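Local coordinates for protein beta-galactosidase (Trichoderma reesei, PDB 3OG2) that probably hydrolyses terminal non-reducing beta-D-galactose residues from beta-D-galactosides, as a glycoside hydrolase of family 35 built round a TIM barrel, at residues 606-617 against 639-649; 363-371 against 469-477. All coordinates share one frame; numbering follows the deposited sequence.

Contact 1: 606-617 against 639-649; sequences FNVTTPLEIIGI and GDWIAHPAIEI. With NAG (2-acetamido-2-deoxy-beta-D-glucopyranose), chain B.
Ile617 lies over one face of the Trp641 indole at the end of an antiparallel strand pair, 612-615 against 641-643, in the mixed sheet of beta-galactosidase domain 3. The two side chains cross at about a right angle: Ile617 CD1 sits over the middle of the ring system, CG1 stands 3.8 Å from the five-membered ring centroid in a CH-pi contact, and CG2 reaches CZ2. Tyr633 stacks on the same indole.

Leu612 with Ala643 and Ile614 with Trp641 are the hydrogen-bonded pairs. Between them Glu613 and Ile642 form a non-hydrogen-bonded pair whose side chains lie side by side on the sheet face opposite these four. Glu613 OE2 and Asp640 OD2 approach to 4.2 Å, a closeness probably eased by salt bridges of Glu613 to Arg537 and Asp640 to Lys480 and by an OD2 hydrogen bond to Tyr548 OH.

Beyond the strands Ile647 meets Phe606 at about a right angle. Its CG1 lies anti to the carbonyl carbon (chi1 -57°) and extended chi2 carries CD1 over the ring face, 4.0 Å from the centroid. Asn607 carries an N-linked glycan. Where the segments diverge, a water donates to Thr610 O and Pro645 O, each at 2.8 Å.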
loop_
_atom_site.group_PDB
_atom_site.type_symbol
_atom_site.label_atom_id
_atom_site.label_comp_id
_atom_site.label_asym_id
_atom_site.label_seq_id
_atom_site.Cartn_x
_atom_site.Cartn_y
_atom_site.Cartn_z
ATOM N N PHE A 606 7.322 21.744 1.764
ATOM C CA PHE A 606 6.886 22.658 0.742
ATOM C C PHE A 606 7.357 22.199 -0.643
ATOM O O PHE A 606 8.548 21.983 -0.877
ATOM C CB PHE A 606 7.494 24.050 0.989
ATOM C CG PHE A 606 7.119 24.576 2.356
ATOM C CD1 PHE A 606 5.859 25.141 2.566
ATOM C CD2 PHE A 606 8.037 24.514 3.405
ATOM C CE1 PHE A 606 5.491 25.645 3.805
ATOM C CE2 PHE A 606 7.657 25.023 4.651
ATOM C CZ PHE A 606 6.404 25.577 4.859
ATOM N N ASN A 607 6.423 22.008 -1.575
ATOM C CA ASN A 607 6.845 21.625 -2.930
ATOM C C ASN A 607 6.696 22.818 -3.886
ATOM O O ASN A 607 7.231 22.742 -5.014
ATOM C CB ASN A 607 6.098 20.421 -3.486
ATOM C CG ASN A 607 4.625 20.711 -3.777
ATOM O OD1 ASN A 607 4.012 21.582 -3.154
ATOM N ND2 ASN A 607 4.088 19.973 -4.747
ATOM N N VAL A 608 6.028 23.871 -3.440
ATOM C CA VAL A 608 5.860 25.090 -4.207
ATOM C C VAL A 608 5.895 26.218 -3.184
ATOM O O VAL A 608 5.697 26.059 -1.969
ATOM C CB VAL A 608 4.546 25.159 -4.985
ATOM C CG1 VAL A 608 4.514 24.074 -6.020
ATOM C CG2 VAL A 608 3.344 25.093 -4.043
ATOM N N THR A 609 6.117 27.450 -3.647
ATOM C CA THR A 609 6.100 28.529 -2.638
ATOM C C THR A 609 4.658 28.743 -2.213
ATOM O O THR A 609 3.661 28.567 -2.926
ATOM C CB THR A 609 6.784 29.775 -3.172
ATOM O OG1 THR A 609 6.006 30.111 -4.293
ATOM C CG2 THR A 609 8.198 29.438 -3.609
ATOM N N THR A 610 4.504 29.147 -0.945
ATOM C CA THR A 610 3.213 29.427 -0.324
ATOM C C THR A 610 3.452 30.196 0.956
ATOM O O THR A 610 4.465 29.918 1.594
ATOM C CB THR A 610 2.474 28.106 -0.040
ATOM O OG1 THR A 610 1.241 28.387 0.633
ATOM C CG2 THR A 610 3.306 27.195 0.872
ATOM N N PRO A 611 2.545 31.052 1.370
ATOM C CA PRO A 611 2.560 31.522 2.742
ATOM C C PRO A 611 2.015 30.431 3.639
ATOM O O PRO A 611 1.456 29.424 3.189
ATOM C CB PRO A 611 1.586 32.719 2.778
ATOM C CG PRO A 611 0.807 32.612 1.514
ATOM C CD PRO A 611 1.434 31.644 0.589
ATOM N N LEU A 612 2.152 30.615 4.928
ATOM C CA LEU A 612 1.497 29.767 5.925
ATOM C C LEU A 612 0.657 30.697 6.790
ATOM O O LEU A 612 1.182 31.678 7.302
ATOM C CB LEU A 612 2.465 29.071 6.882
ATOM C CG LEU A 612 3.234 27.868 6.429
ATOM C CD1 LEU A 612 4.010 27.328 7.625
ATOM C CD2 LEU A 612 2.302 26.822 5.798
ATOM N N GLU A 613 -0.608 30.333 6.966
ATOM C CA GLU A 613 -1.495 31.066 7.855
ATOM C C GLU A 613 -1.850 30.149 9.030
ATOM O O GLU A 613 -2.280 29.030 8.827
ATOM C CB GLU A 613 -2.752 31.513 7.132
ATOM C CG GLU A 613 -3.779 32.213 8.033
ATOM C CD GLU A 613 -5.046 32.489 7.227
ATOM O OE1 GLU A 613 -5.546 31.610 6.460
ATOM O OE2 GLU A 613 -5.641 33.597 7.336
ATOM N N ILE A 614 -1.590 30.625 10.220
ATOM C CA ILE A 614 -1.790 29.843 11.443
ATOM C C ILE A 614 -3.001 30.361 12.180
ATOM O O ILE A 614 -3.038 31.559 12.486
ATOM C CB ILE A 614 -0.566 29.970 12.364
ATOM C CG1 ILE A 614 0.722 29.940 11.581
ATOM C CG2 ILE A 614 -0.622 28.885 13.430
ATOM C CD1 ILE A 614 1.168 28.663 11.024
ATOM N N ILE A 615 -3.952 29.487 12.401
ATOM C CA ILE A 615 -5.236 29.876 13.010
ATOM C C ILE A 615 -5.400 29.171 14.325
ATOM O O ILE A 615 -5.281 27.923 14.364
ATOM C CB ILE A 615 -6.375 29.543 12.021
ATOM C CG1 ILE A 615 -6.219 30.327 10.701
ATOM C CG2 ILE A 615 -7.751 29.758 12.635
ATOM C CD1 ILE A 615 -6.998 29.712 9.539
ATOM N N GLY A 616 -5.634 29.910 15.393
ATOM C CA GLY A 616 -5.792 29.300 16.714
ATOM C C GLY A 616 -4.497 29.265 17.465
ATOM O O GLY A 616 -3.996 28.210 17.833
ATOM N N ILE A 617 -3.885 30.402 17.714
ATOM C CA ILE A 617 -2.621 30.453 18.440
ATOM C C ILE A 617 -2.796 30.113 19.917
ATOM O O ILE A 617 -3.608 30.788 20.521
ATOM C CB ILE A 617 -2.068 31.901 18.287
ATOM C CG1 ILE A 617 -2.044 32.383 16.826
ATOM C CG2 ILE A 617 -0.720 31.949 18.983
ATOM C CD1 ILE A 617 -1.360 31.444 15.904
ATOM N N GLY A 639 -6.436 37.701 14.786
ATOM C CA GLY A 639 -5.362 37.091 15.597
ATOM C C GLY A 639 -4.733 35.908 14.874
ATOM O O GLY A 639 -4.033 35.119 15.527
ATOM N N ASP A 640 -4.948 35.738 13.564
ATOM C CA ASP A 640 -4.237 34.664 12.843
ATOM C C ASP A 640 -2.853 35.184 12.469
ATOM O O ASP A 640 -2.646 36.400 12.327
ATOM C CB ASP A 640 -5.025 34.276 11.599
ATOM C CG ASP A 640 -6.413 33.792 11.937
ATOM O OD1 ASP A 640 -6.586 33.190 13.018
ATOM O OD2 ASP A 640 -7.364 33.927 11.164
ATOM N N TRP A 641 -1.925 34.287 12.312
ATOM C CA TRP A 641 -0.571 34.668 11.936
ATOM C C TRP A 641 -0.334 34.334 10.473
ATOM O O TRP A 641 -0.629 33.199 10.059
ATOM C CB TRP A 641 0.435 33.940 12.785
ATOM C CG TRP A 641 0.476 34.364 14.215
ATOM C CD1 TRP A 641 -0.271 35.312 14.838
ATOM C CD2 TRP A 641 1.353 33.800 15.188
ATOM N NE1 TRP A 641 0.106 35.358 16.154
ATOM C CE2 TRP A 641 1.091 34.460 16.421
ATOM C CE3 TRP A 641 2.329 32.782 15.133
ATOM C CZ2 TRP A 641 1.795 34.138 17.592
ATOM C CZ3 TRP A 641 3.012 32.490 16.322
ATOM C CH2 TRP A 641 2.744 33.149 17.503
ATOM N N ILE A 642 0.236 35.261 9.699
ATOM C CA ILE A 642 0.558 34.953 8.302
ATOM C C ILE A 642 2.076 35.077 8.166
ATOM O O ILE A 642 2.648 36.165 8.373
ATOM C CB ILE A 642 -0.157 35.851 7.305
ATOM C CG1 ILE A 642 -1.680 35.754 7.520
ATOM C CG2 ILE A 642 0.213 35.452 5.884
ATOM C CD1 ILE A 642 -2.218 37.143 7.785
ATOM N N ALA A 643 2.677 33.961 7.834
ATOM C CA ALA A 643 4.143 33.869 7.759
ATOM C C ALA A 643 4.597 33.491 6.356
ATOM O O ALA A 643 3.830 32.901 5.569
ATOM C CB ALA A 643 4.625 32.901 8.829
ATOM N N HIS A 644 5.852 33.822 6.084
ATOM C CA HIS A 644 6.398 33.592 4.743
ATOM C C HIS A 644 7.723 32.869 4.857
ATOM O O HIS A 644 8.779 33.488 4.662
ATOM C CB HIS A 644 6.598 34.963 4.037
ATOM C CG HIS A 644 5.290 35.690 3.979
ATOM N ND1 HIS A 644 4.346 35.419 2.988
ATOM C CD2 HIS A 644 4.712 36.614 4.770
ATOM C CE1 HIS A 644 3.267 36.157 3.163
ATOM N NE2 HIS A 644 3.471 36.901 4.239
ATOM N N PRO A 645 7.708 31.599 5.218
ATOM C CA PRO A 645 8.971 30.856 5.326
ATOM C C PRO A 645 9.711 30.864 3.998
ATOM O O PRO A 645 9.161 30.882 2.876
ATOM C CB PRO A 645 8.542 29.436 5.700
ATOM C CG PRO A 645 7.092 29.366 5.369
ATOM C CD PRO A 645 6.526 30.758 5.468
ATOM N N ALA A 646 11.039 30.812 4.115
ATOM C CA ALA A 646 11.915 30.687 2.950
ATOM C C ALA A 646 11.600 29.380 2.254
ATOM O O ALA A 646 11.530 28.333 2.901
ATOM C CB ALA A 646 13.388 30.706 3.366
ATOM N N ILE A 647 11.365 29.430 0.965
ATOM C CA ILE A 647 11.161 28.230 0.154
ATOM C C ILE A 647 11.951 28.392 -1.135
ATOM O O ILE A 647 11.546 29.154 -1.999
ATOM C CB ILE A 647 9.663 27.969 -0.151
ATOM C CG1 ILE A 647 8.847 27.860 1.144
ATOM C CG2 ILE A 647 9.490 26.770 -1.088
ATOM C CD1 ILE A 647 7.370 28.037 0.910
ATOM N N GLU A 648 13.074 27.731 -1.244
ATOM C CA GLU A 648 13.824 27.706 -2.496
ATOM C C GLU A 648 13.691 26.291 -3.041
ATOM O O GLU A 648 13.975 25.331 -2.294
ATOM C CB GLU A 648 15.274 28.033 -2.207
ATOM C CG GLU A 648 15.444 29.339 -1.420
ATOM C CD GLU A 648 15.851 30.397 -2.441
ATOM O OE1 GLU A 648 16.949 30.983 -2.308
ATOM O OE2 GLU A 648 14.985 30.527 -3.341
ATOM N N ILE A 649 13.257 26.131 -4.282
ATOM C CA ILE A 649 13.208 24.789 -4.903
ATOM C C ILE A 649 14.346 24.748 -5.921
ATOM O O ILE A 649 14.297 25.471 -6.938
ATOM C CB ILE A 649 11.841 24.539 -5.554
ATOM C CG1 ILE A 649 10.677 24.739 -4.565
ATOM C CG2 ILE A 649 11.753 23.174 -6.250
ATOM C CD1 ILE A 649 10.702 23.819 -3.359
HETATM C C1 NAG B . 2.782 20.292 -5.207
HETATM C C2 NAG B . 2.645 19.719 -6.648
HETATM C C3 NAG B . 1.234 19.958 -7.175
HETATM C C4 NAG B . 0.224 19.292 -6.175
HETATM C C5 NAG B . 0.501 19.835 -4.751
HETATM C C6 NAG B . -0.329 19.065 -3.724
HETATM C C7 NAG B . 4.782 20.008 -7.805
HETATM C C8 NAG B . 5.580 20.886 -8.716
HETATM N N2 NAG B . 3.553 20.446 -7.507
HETATM O O3 NAG B . 1.130 19.258 -8.425
HETATM O O4 NAG B . -1.075 19.756 -6.530
HETATM O O5 NAG B . 1.857 19.525 -4.427
HETATM O O6 NAG B . -0.227 19.765 -2.488
HETATM O O7 NAG B . 5.247 18.997 -7.248
HETATM O O HOH W 1 6.577 31.601 2.147
HETATM O O HOH W 2 -5.617 32.691 15.961
#

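Contact 2: 363-371 against 469-477; sequences KLQGQFLKV and AEIFTWNEF
Phe472 and Phe368 both hold CG anti to the backbone N (chi1 172° for Phe472), which carries the Phe472 ring back against helix 363-370 and sets the Phe368 ring beside Ile471. Trp474 instead has CG between its backbone N and carbonyl carbon (chi1 64°), bringing the indole alongside Val371.

Gln367 and Phe472 run side by side, and Gln367 CB stands over the phenyl face, 4.2 Å from its centroid, in a CH-pi contact. Leu364 crosses the same side chain at about a right angle, its CD2 3.6 Å from Phe472 CD1. Phe368 CD1 packs on Ile471 CB at 3.8 Å.

Val371 and Trp474 slide past each other in opposite directions, with Val371 CG2 3.6 Å from Trp474 CD1. The indole NE1 donates to Val371 O over 3.0 Å; the bond is bent, 139° at the hydrogen, and the acceptor lies out of the ring plane. A phenylalanine in place of Trp474 would probably leave Val371 O without this donor and thin the packing against CB and CG2 of Val371.

Two waters link the segments, one between backbone carbonyls and one that also takes in side chains. The first donates to Leu364 O and Ile471 O; the second donates to Gln367 O and OE1 and accepts from Thr473 OG1, helping to fix the bent Gln367 side chain, whose NE2 binds Ala67 O.

The contact thus joins helix 357-370, in the glycoside hydrolase family 35 region, to edge strand 470-476 of a domain 2 sheet. Helix 301-313 lies against Gln365 and Leu369 of this helix, strand 481-487 pairs with 470-476, and strand 450-459 packs on Val371, Ile471 and Trp474.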
loop_
_atom_site.group_PDB
_atom_site.type_symbol
_atom_site.label_atom_id
_atom_site.label_comp_id
_atom_site.label_asym_id
_atom_site.label_seq_id
_atom_site.Cartn_x
_atom_site.Cartn_y
_atom_site.Cartn_z
ATOM N N LYS A 363 -8.100 13.743 3.000
ATOM C CA LYS A 363 -7.892 14.560 4.206
ATOM C C LYS A 363 -9.154 15.311 4.582
ATOM O O LYS A 363 -9.451 15.472 5.757
ATOM C CB LYS A 363 -6.772 15.574 3.888
ATOM C CG LYS A 363 -6.501 16.532 5.036
ATOM C CD LYS A 363 -5.244 17.422 4.810
ATOM C CE LYS A 363 -5.434 18.230 3.503
ATOM N NZ LYS A 363 -4.295 19.191 3.347
ATOM N N LEU A 364 -9.947 15.812 3.607
ATOM C CA LEU A 364 -11.168 16.520 4.001
ATOM C C LEU A 364 -12.088 15.590 4.790
ATOM O O LEU A 364 -12.740 15.997 5.764
ATOM C CB LEU A 364 -11.912 17.007 2.768
ATOM C CG LEU A 364 -11.139 17.872 1.790
ATOM C CD1 LEU A 364 -12.072 18.339 0.665
ATOM C CD2 LEU A 364 -10.522 19.070 2.491
ATOM N N GLN A 365 -12.111 14.323 4.360
ATOM C CA GLN A 365 -13.003 13.357 5.031
ATOM C C GLN A 365 -12.489 12.939 6.389
ATOM O O GLN A 365 -13.271 12.852 7.346
ATOM C CB GLN A 365 -13.140 12.115 4.135
ATOM C CG GLN A 365 -13.798 12.436 2.768
ATOM C CD GLN A 365 -13.901 11.184 1.922
ATOM O OE1 GLN A 365 -13.870 10.039 2.404
ATOM N NE2 GLN A 365 -14.017 11.337 0.627
ATOM N N GLY A 366 -11.169 12.708 6.508
ATOM C CA GLY A 366 -10.641 12.340 7.821
ATOM C C GLY A 366 -10.781 13.458 8.845
ATOM O O GLY A 366 -11.125 13.234 10.024
ATOM N N GLN A 367 -10.520 14.699 8.393
ATOM C CA GLN A 367 -10.623 15.814 9.327
ATOM C C GLN A 367 -12.061 16.066 9.753
ATOM O O GLN A 367 -12.297 16.411 10.912
ATOM C CB GLN A 367 -9.996 17.058 8.690
ATOM C CG GLN A 367 -8.482 16.876 8.485
ATOM C CD GLN A 367 -7.747 16.711 9.778
ATOM O OE1 GLN A 367 -8.082 16.996 10.894
ATOM N NE2 GLN A 367 -6.531 16.138 9.597
ATOM N N PHE A 368 -13.029 15.847 8.866
ATOM C CA PHE A 368 -14.432 15.973 9.219
ATOM C C PHE A 368 -14.825 14.948 10.286
ATOM O O PHE A 368 -15.447 15.299 11.319
ATOM C CB PHE A 368 -15.279 15.783 7.944
ATOM C CG PHE A 368 -16.752 15.554 8.274
ATOM C CD1 PHE A 368 -17.508 16.522 8.916
ATOM C CD2 PHE A 368 -17.334 14.349 7.940
ATOM C CE1 PHE A 368 -18.845 16.305 9.281
ATOM C CE2 PHE A 368 -18.660 14.154 8.260
ATOM C CZ PHE A 368 -19.415 15.123 8.891
ATOM N N LEU A 369 -14.478 13.671 10.045
ATOM C CA LEU A 369 -15.005 12.645 10.970
ATOM C C LEU A 369 -14.423 12.834 12.369
ATOM O O LEU A 369 -15.150 12.614 13.352
ATOM C CB LEU A 369 -14.723 11.241 10.455
ATOM C CG LEU A 369 -15.647 10.794 9.288
ATOM C CD1 LEU A 369 -15.214 9.465 8.758
ATOM C CD2 LEU A 369 -17.114 10.716 9.784
ATOM N N LYS A 370 -13.162 13.272 12.484
ATOM C CA LYS A 370 -12.576 13.302 13.828
ATOM C C LYS A 370 -13.108 14.437 14.692
ATOM O O LYS A 370 -12.834 14.452 15.890
ATOM C CB LYS A 370 -11.070 13.273 13.733
ATOM C CG LYS A 370 -10.461 14.559 13.178
ATOM C CD LYS A 370 -8.918 14.387 13.050
ATOM C CE LYS A 370 -8.292 14.194 14.397
ATOM N NZ LYS A 370 -6.787 14.267 14.385
ATOM N N VAL A 371 -13.891 15.371 14.123
ATOM C CA VAL A 371 -14.504 16.416 14.964
ATOM C C VAL A 371 -16.011 16.214 15.043
ATOM O O VAL A 371 -16.716 17.131 15.511
ATOM C CB VAL A 371 -14.111 17.836 14.471
ATOM C CG1 VAL A 371 -12.605 18.040 14.582
ATOM C CG2 VAL A 371 -14.599 18.113 13.035
ATOM N N ALA A 469 -23.074 23.345 3.474
ATOM C CA ALA A 469 -21.638 23.208 3.198
ATOM C C ALA A 469 -21.013 22.171 4.099
ATOM O O ALA A 469 -21.473 21.976 5.236
ATOM C CB ALA A 469 -21.007 24.589 3.476
ATOM N N GLU A 470 -19.949 21.550 3.612
ATOM C CA GLU A 470 -19.307 20.502 4.380
ATOM C C GLU A 470 -18.329 21.073 5.378
ATOM O O GLU A 470 -17.752 22.144 5.191
ATOM C CB GLU A 470 -18.638 19.536 3.370
ATOM C CG GLU A 470 -19.764 18.810 2.586
ATOM C CD GLU A 470 -19.262 17.700 1.699
ATOM O OE1 GLU A 470 -18.703 18.003 0.600
ATOM O OE2 GLU A 470 -19.443 16.525 2.127
ATOM N N ILE A 471 -18.174 20.361 6.478
ATOM C CA ILE A 471 -17.286 20.790 7.542
ATOM C C ILE A 471 -15.916 20.179 7.316
ATOM O O ILE A 471 -15.800 18.963 7.123
ATOM C CB ILE A 471 -17.844 20.312 8.887
ATOM C CG1 ILE A 471 -19.124 21.052 9.240
ATOM C CG2 ILE A 471 -16.837 20.496 10.031
ATOM C CD1 ILE A 471 -20.353 20.276 9.346
ATOM N N PHE A 472 -14.901 21.007 7.295
ATOM C CA PHE A 472 -13.506 20.545 7.256
ATOM C C PHE A 472 -13.013 20.297 8.683
ATOM O O PHE A 472 -12.527 19.220 9.017
ATOM C CB PHE A 472 -12.628 21.564 6.493
ATOM C CG PHE A 472 -11.174 21.169 6.636
ATOM C CD1 PHE A 472 -10.684 20.044 5.951
ATOM C CD2 PHE A 472 -10.309 21.894 7.434
ATOM C CE1 PHE A 472 -9.354 19.683 6.086
ATOM C CE2 PHE A 472 -8.971 21.518 7.568
ATOM C CZ PHE A 472 -8.480 20.421 6.879
ATOM N N THR A 473 -13.141 21.292 9.557
ATOM C CA THR A 473 -12.747 21.130 10.953
ATOM C C THR A 473 -13.408 22.203 11.778
ATOM O O THR A 473 -13.965 23.191 11.221
ATOM C CB THR A 473 -11.210 21.183 11.121
ATOM O OG1 THR A 473 -10.864 20.620 12.393
ATOM C CG2 THR A 473 -10.668 22.617 11.084
ATOM N N TRP A 474 -13.333 22.048 13.088
ATOM C CA TRP A 474 -13.683 23.179 13.966
ATOM C C TRP A 474 -12.919 22.936 15.260
ATOM O O TRP A 474 -12.576 21.784 15.548
ATOM C CB TRP A 474 -15.188 23.303 14.220
ATOM C CG TRP A 474 -15.758 22.134 14.959
ATOM C CD1 TRP A 474 -16.306 21.017 14.385
ATOM C CD2 TRP A 474 -15.835 21.946 16.373
ATOM N NE1 TRP A 474 -16.716 20.139 15.359
ATOM C CE2 TRP A 474 -16.439 20.680 16.584
ATOM C CE3 TRP A 474 -15.426 22.736 17.462
ATOM C CZ2 TRP A 474 -16.649 20.212 17.867
ATOM C CZ3 TRP A 474 -15.639 22.259 18.757
ATOM C CH2 TRP A 474 -16.254 20.988 18.929
ATOM N N ASN A 475 -12.650 24.005 16.018
ATOM C CA ASN A 475 -12.092 23.818 17.338
ATOM C C ASN A 475 -12.418 25.044 18.176
ATOM O O ASN A 475 -12.626 26.144 17.680
ATOM C CB ASN A 475 -10.550 23.588 17.288
ATOM C CG ASN A 475 -10.156 22.709 18.465
ATOM O OD1 ASN A 475 -10.887 22.567 19.506
ATOM N ND2 ASN A 475 -9.075 22.000 18.361
ATOM N N GLU A 476 -12.478 24.811 19.477
ATOM C CA GLU A 476 -12.638 25.837 20.506
ATOM C C GLU A 476 -11.238 26.213 20.984
ATOM O O GLU A 476 -10.593 25.412 21.646
ATOM C CB GLU A 476 -13.508 25.282 21.633
ATOM C CG GLU A 476 -13.666 26.385 22.700
ATOM C CD GLU A 476 -14.695 26.110 23.757
ATOM O OE1 GLU A 476 -15.576 25.254 23.536
ATOM O OE2 GLU A 476 -14.598 26.800 24.786
ATOM N N PHE A 477 -10.737 27.399 20.689
ATOM C CA PHE A 477 -9.470 27.937 21.124
ATOM C C PHE A 477 -9.735 28.841 22.318
ATOM O O PHE A 477 -10.865 29.065 22.749
ATOM C CB PHE A 477 -8.801 28.705 19.989
ATOM C CG PHE A 477 -8.523 27.818 18.796
ATOM C CD1 PHE A 477 -7.588 26.822 18.894
ATOM C CD2 PHE A 477 -9.197 27.964 17.583
ATOM C CE1 PHE A 477 -7.347 25.986 17.819
ATOM C CE2 PHE A 477 -8.920 27.158 16.501
ATOM C CZ PHE A 477 -7.956 26.167 16.589
HETATM O O HOH W 3 -15.702 17.150 4.900
HETATM O O HOH W 4 -10.326 17.974 12.087
#

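Overall arrangement
The two contacts differ in burial and in the kind of bond that carries them. Contact 2 is a buried junction between a helix of the catalytic region and a strand of domain 2, made chiefly by side-chain packing and bridging waters. Contact 1 is partly buried and joins neighbouring strands within one sheet through regular backbone hydrogen bonds, with exposed residues and a glycosylated asparagine toward one end. They share no helix or strand, and contact 2 closes along the chain before contact 1 opens. Their centres lie about 21 Å apart, yet they touch where Phe477 CG packs on Gly616 CA at 3.7 Å.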